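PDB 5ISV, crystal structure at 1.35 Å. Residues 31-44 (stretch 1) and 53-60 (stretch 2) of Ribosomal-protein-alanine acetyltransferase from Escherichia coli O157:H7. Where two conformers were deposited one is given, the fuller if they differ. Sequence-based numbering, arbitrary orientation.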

# COMPACT_ATOMS: atom_id res chain seq x y z
N THR A 31 -6.97 11.14 9.92
CA THR A 31 -5.93 10.72 8.96
C THR A 31 -6.52 10.04 7.74
O THR A 31 -6.15 10.32 6.61
CB THR A 31 -4.86 9.77 9.56
OG1 THR A 31 -4.21 10.44 10.64
CG2 THR A 31 -3.78 9.46 8.54
N PHE A 32 -7.48 9.12 7.98
CA PHE A 32 -8.15 8.52 6.82
C PHE A 32 -8.83 9.51 5.92
O PHE A 32 -8.71 9.44 4.71
CB PHE A 32 -9.20 7.48 7.23
CG PHE A 32 -8.69 6.05 7.38
CD1 PHE A 32 -8.42 5.24 6.30
CD2 PHE A 32 -8.46 5.56 8.65
CE1 PHE A 32 -7.98 3.93 6.47
CE2 PHE A 32 -8.05 4.26 8.84
CZ PHE A 32 -7.76 3.46 7.74
N ALA A 33 -9.61 10.41 6.50
CA ALA A 33 -10.24 11.50 5.73
C ALA A 33 -9.26 12.40 4.96
O ALA A 33 -9.60 13.01 3.94
CB ALA A 33 -11.05 12.37 6.67
N SER A 34 -8.07 12.54 5.49
CA SER A 34 -7.04 13.37 4.85
C SER A 34 -6.45 12.67 3.62
O SER A 34 -6.06 13.32 2.65
CB SER A 34 -5.93 13.66 5.85
OG SER A 34 -6.40 14.53 6.88
N ASN A 35 -6.41 11.35 3.64
CA ASN A 35 -5.74 10.56 2.61
C ASN A 35 -6.74 10.04 1.54
O ASN A 35 -6.85 8.82 1.29
CB ASN A 35 -4.94 9.43 3.28
CG ASN A 35 -3.55 9.86 3.75
OD1 ASN A 35 -2.58 9.99 2.97
ND2 ASN A 35 -3.45 10.13 5.06
N GLN A 36 -7.44 10.98 0.91
CA GLN A 36 -8.36 10.69 -0.19
C GLN A 36 -8.44 11.87 -1.16
O GLN A 36 -7.87 12.96 -0.92
CB GLN A 36 -9.75 10.34 0.35
CG GLN A 36 -10.56 11.53 0.80
CD GLN A 36 -11.90 11.12 1.38
OE1 GLN A 36 -12.70 10.45 0.71
NE2 GLN A 36 -12.16 11.51 2.61
N GLY A 37 -9.10 11.63 -2.29
CA GLY A 37 -9.38 12.68 -3.29
C GLY A 37 -8.67 12.47 -4.61
O GLY A 37 -8.22 11.37 -4.88
N GLU A 38 -8.51 13.53 -5.40
CA GLU A 38 -8.11 13.37 -6.79
C GLU A 38 -6.69 12.80 -7.01
O GLU A 38 -6.47 12.18 -8.03
CB GLU A 38 -8.39 14.63 -7.63
CG GLU A 38 -7.34 15.72 -7.65
CD GLU A 38 -7.77 16.89 -8.54
OE1 GLU A 38 -8.40 16.67 -9.60
OE2 GLU A 38 -7.46 18.05 -8.18
N ARG A 39 -5.75 12.97 -6.07
CA ARG A 39 -4.43 12.32 -6.23
C ARG A 39 -4.39 10.87 -5.76
O ARG A 39 -3.46 10.13 -6.08
CB ARG A 39 -3.30 13.09 -5.58
CG ARG A 39 -3.40 13.44 -4.12
CD ARG A 39 -2.21 14.29 -3.68
NE ARG A 39 -1.97 15.43 -4.58
CZ ARG A 39 -2.37 16.69 -4.38
NH1 ARG A 39 -3.07 17.05 -3.31
NH2 ARG A 39 -2.06 17.62 -5.27
N TYR A 40 -5.43 10.43 -5.06
CA TYR A 40 -5.45 9.08 -4.53
C TYR A 40 -5.97 8.05 -5.53
O TYR A 40 -6.82 8.34 -6.33
CB TYR A 40 -6.20 9.04 -3.21
CG TYR A 40 -5.33 9.63 -2.13
CD1 TYR A 40 -5.24 11.01 -1.96
CD2 TYR A 40 -4.57 8.82 -1.30
CE1 TYR A 40 -4.43 11.54 -0.98
CE2 TYR A 40 -3.74 9.34 -0.30
CZ TYR A 40 -3.67 10.72 -0.16
OH TYR A 40 -2.80 11.27 0.77
N LEU A 41 -5.42 6.86 -5.41
CA LEU A 41 -5.91 5.66 -6.12
C LEU A 41 -6.04 4.58 -5.08
O LEU A 41 -5.17 3.72 -4.96
CB LEU A 41 -4.93 5.27 -7.24
CG LEU A 41 -5.40 4.22 -8.25
CD1 LEU A 41 -6.56 4.74 -9.06
CD2 LEU A 41 -4.28 3.78 -9.18
N ASN A 42 -7.15 4.64 -4.33
CA ASN A 42 -7.36 3.78 -3.18
C ASN A 42 -8.25 2.59 -3.58
O ASN A 42 -9.21 2.76 -4.32
CB ASN A 42 -8.08 4.58 -2.08
CG ASN A 42 -7.19 5.70 -1.52
OD1 ASN A 42 -5.98 5.65 -1.70
ND2 ASN A 42 -7.77 6.67 -0.84
N PHE A 43 -7.94 1.45 -3.01
CA PHE A 43 -8.64 0.16 -3.36
C PHE A 43 -9.04 -0.57 -2.09
O PHE A 43 -8.42 -0.47 -1.04
CB PHE A 43 -7.72 -0.75 -4.20
CG PHE A 43 -7.46 -0.23 -5.59
CD1 PHE A 43 -8.49 -0.18 -6.54
CD2 PHE A 43 -6.18 0.23 -5.94
CE1 PHE A 43 -8.28 0.29 -7.80
CE2 PHE A 43 -5.97 0.73 -7.21
CZ PHE A 43 -7.00 0.77 -8.13
N GLN A 44 -10.10 -1.41 -2.26
CA GLN A 44 -10.56 -2.30 -1.19
C GLN A 44 -10.76 -3.68 -1.79
O GLN A 44 -10.96 -3.80 -3.01
CB GLN A 44 -11.89 -1.79 -0.63
CG GLN A 44 -13.01 -1.71 -1.68
CD GLN A 44 -14.38 -1.44 -1.10
OE1 GLN A 44 -14.76 -2.05 -0.12
NE2 GLN A 44 -15.11 -0.50 -1.68
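Stretch 2 (53-60) AFAITQVV

The most unusual feature of this contact is the way a side chain and a water stand in for main chain where two antiparallel segments cease to pair regularly. At Asn42 the bond that Thr57 N would otherwise seek from a backbone carbonyl is supplied by a side chain: Thr57 N donates to Asn42 OD1 at 3.0 Å. The carbonyl of Leu41 is left to a water, which donates to Leu41 O at 2.7 Å and, more weakly, to Ala55 O at 2.9 Å, and which also hydrogen-bonds Thr57 OG1 at 2.8 Å.

Stretch 2 is extended throughout, part of a strand that begins before Ala53 and includes Val60. It runs antiparallel to the second half of stretch 1, so that Val59 lies across from Arg39, Gln58 from Tyr40, Thr57 from Leu41, Ile56 from Asn42, Ala55 from Phe43 and Phe54 from Gln44. Stretch 1 reaches this register after the end of a helix, with Asn35 the first residue to leave helical angles, and a type I turn from Gly37 to Tyr40. At Gly37 the backbone angles would jam a CB against the preceding carbonyl oxygen, which calls for glycine.

Regular pairing is clearest at Phe43 and Ala55, where Phe43 N donates to Ala55 O at 3.0 Å and Ala55 N returns a bond to Phe43 O at 2.9 Å. The next pair, Gln44 and Phe54, is non-hydrogen-bonded, and its CA atoms approach to 4.2 Å. Beyond Asn42, Leu41 N donates to Thr57 O at 2.9 Å and Val59 N to Arg39 O at 2.8 Å, both nearly straight. Between these bonds Tyr40 and Gln58 form a single bridge, their CA atoms 4.4 Å apart, and Tyr40 CA brings its hydrogen to Thr57 O, at 3.3 Å from carbon to oxygen.

Asparagine suits position 42 because its amide carries both an acceptor and a donor: while OD1 receives Thr57 N, ND2 donates to Asn35 O at 3.2 Å, so that Asn42 links the strand of stretch 2, through Thr57, to the residue that follows the helix. Asn35 in turn accepts from Tyr40, with OH to OD1 at 2.6 Å, and gives its ND2 to Thr31 O at 3.1 Å. Ile56 fits beside this polar network by offering a methyl, CG2, which lies 3.6 Å from Asn35 O and 3.9 Å from Tyr40 CE2.

The Tyr40 ring also gives a flat surface to Gln58, whose CG sits over one face, 4.1 Å from the ring centroid; this aliphatic part of glutamine packs well on an aromatic ring. Gln58 CG also meets Arg39 CD at 3.5 Å, another contact between the carbon portions of polar side chains. Leu41 CB and Val59 CG2 make a looser apolar contact at 4.2 Å.

Farther along, Phe32 reaches from the helix to Phe54. Its edge points toward the face of the Phe54 ring in an offset arrangement, with Phe32 CZ and Phe54 CZ 3.6 Å apart and the planes at 68°, a geometry that suits two buried phenylalanines.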

# COMPACT_ATOMS: atom_id res chain seq x y z
N ALA A 53 -9.72 -6.08 3.21
CA ALA A 53 -8.41 -5.37 3.14
C ALA A 53 -8.60 -4.06 2.39
O ALA A 53 -9.54 -3.88 1.63
CB ALA A 53 -7.39 -6.27 2.46
N PHE A 54 -7.66 -3.13 2.61
CA PHE A 54 -7.65 -1.89 1.83
C PHE A 54 -6.19 -1.43 1.62
O PHE A 54 -5.32 -1.87 2.35
CB PHE A 54 -8.41 -0.75 2.56
CG PHE A 54 -7.78 -0.34 3.85
CD1 PHE A 54 -6.72 0.59 3.86
CD2 PHE A 54 -8.16 -0.86 5.06
CE1 PHE A 54 -6.11 0.91 5.03
CE2 PHE A 54 -7.57 -0.52 6.24
CZ PHE A 54 -6.52 0.39 6.22
N ALA A 55 -6.05 -0.61 0.59
CA ALA A 55 -4.72 -0.00 0.27
C ALA A 55 -4.96 1.44 -0.12
O ALA A 55 -5.73 1.75 -0.99
CB ALA A 55 -4.06 -0.76 -0.84
N ILE A 56 -4.18 2.33 0.51
CA ILE A 56 -4.29 3.80 0.31
C ILE A 56 -2.99 4.24 -0.38
O ILE A 56 -1.90 4.09 0.19
CB ILE A 56 -4.41 4.48 1.66
CG1 ILE A 56 -5.49 3.96 2.57
CG2 ILE A 56 -4.54 6.01 1.50
CD1 ILE A 56 -6.86 4.08 2.01
N THR A 57 -3.14 4.81 -1.57
CA THR A 57 -1.98 5.17 -2.40
C THR A 57 -2.17 6.54 -2.99
O THR A 57 -3.21 6.83 -3.55
CB THR A 57 -1.79 4.16 -3.55
OG1 THR A 57 -1.63 2.85 -3.02
CG2 THR A 57 -0.56 4.47 -4.43
N GLN A 58 -1.14 7.43 -2.84
CA GLN A 58 -1.19 8.73 -3.45
C GLN A 58 -0.37 8.63 -4.72
O GLN A 58 0.73 8.07 -4.69
CB GLN A 58 -0.53 9.76 -2.47
CG GLN A 58 -0.82 11.21 -2.72
CD GLN A 58 0.05 12.05 -1.78
OE1 GLN A 58 -0.34 12.38 -0.66
NE2 GLN A 58 1.28 12.16 -2.14
N VAL A 59 -0.86 9.18 -5.83
CA VAL A 59 -0.13 9.25 -7.08
C VAL A 59 0.12 10.73 -7.40
O VAL A 59 -0.82 11.49 -7.57
CB VAL A 59 -0.91 8.60 -8.25
CG1 VAL A 59 -0.08 8.64 -9.53
CG2 VAL A 59 -1.29 7.15 -7.92
N VAL A 60 1.41 11.09 -7.44
CA VAL A 60 1.85 12.47 -7.75
C VAL A 60 2.69 12.40 -9.01
O VAL A 60 3.74 11.74 -9.04
CB VAL A 60 2.68 13.03 -6.58
CG1 VAL A 60 3.08 14.42 -6.91
CG2 VAL A 60 1.90 13.02 -5.27
O HOH W 1 -4.15 1.73 -3.39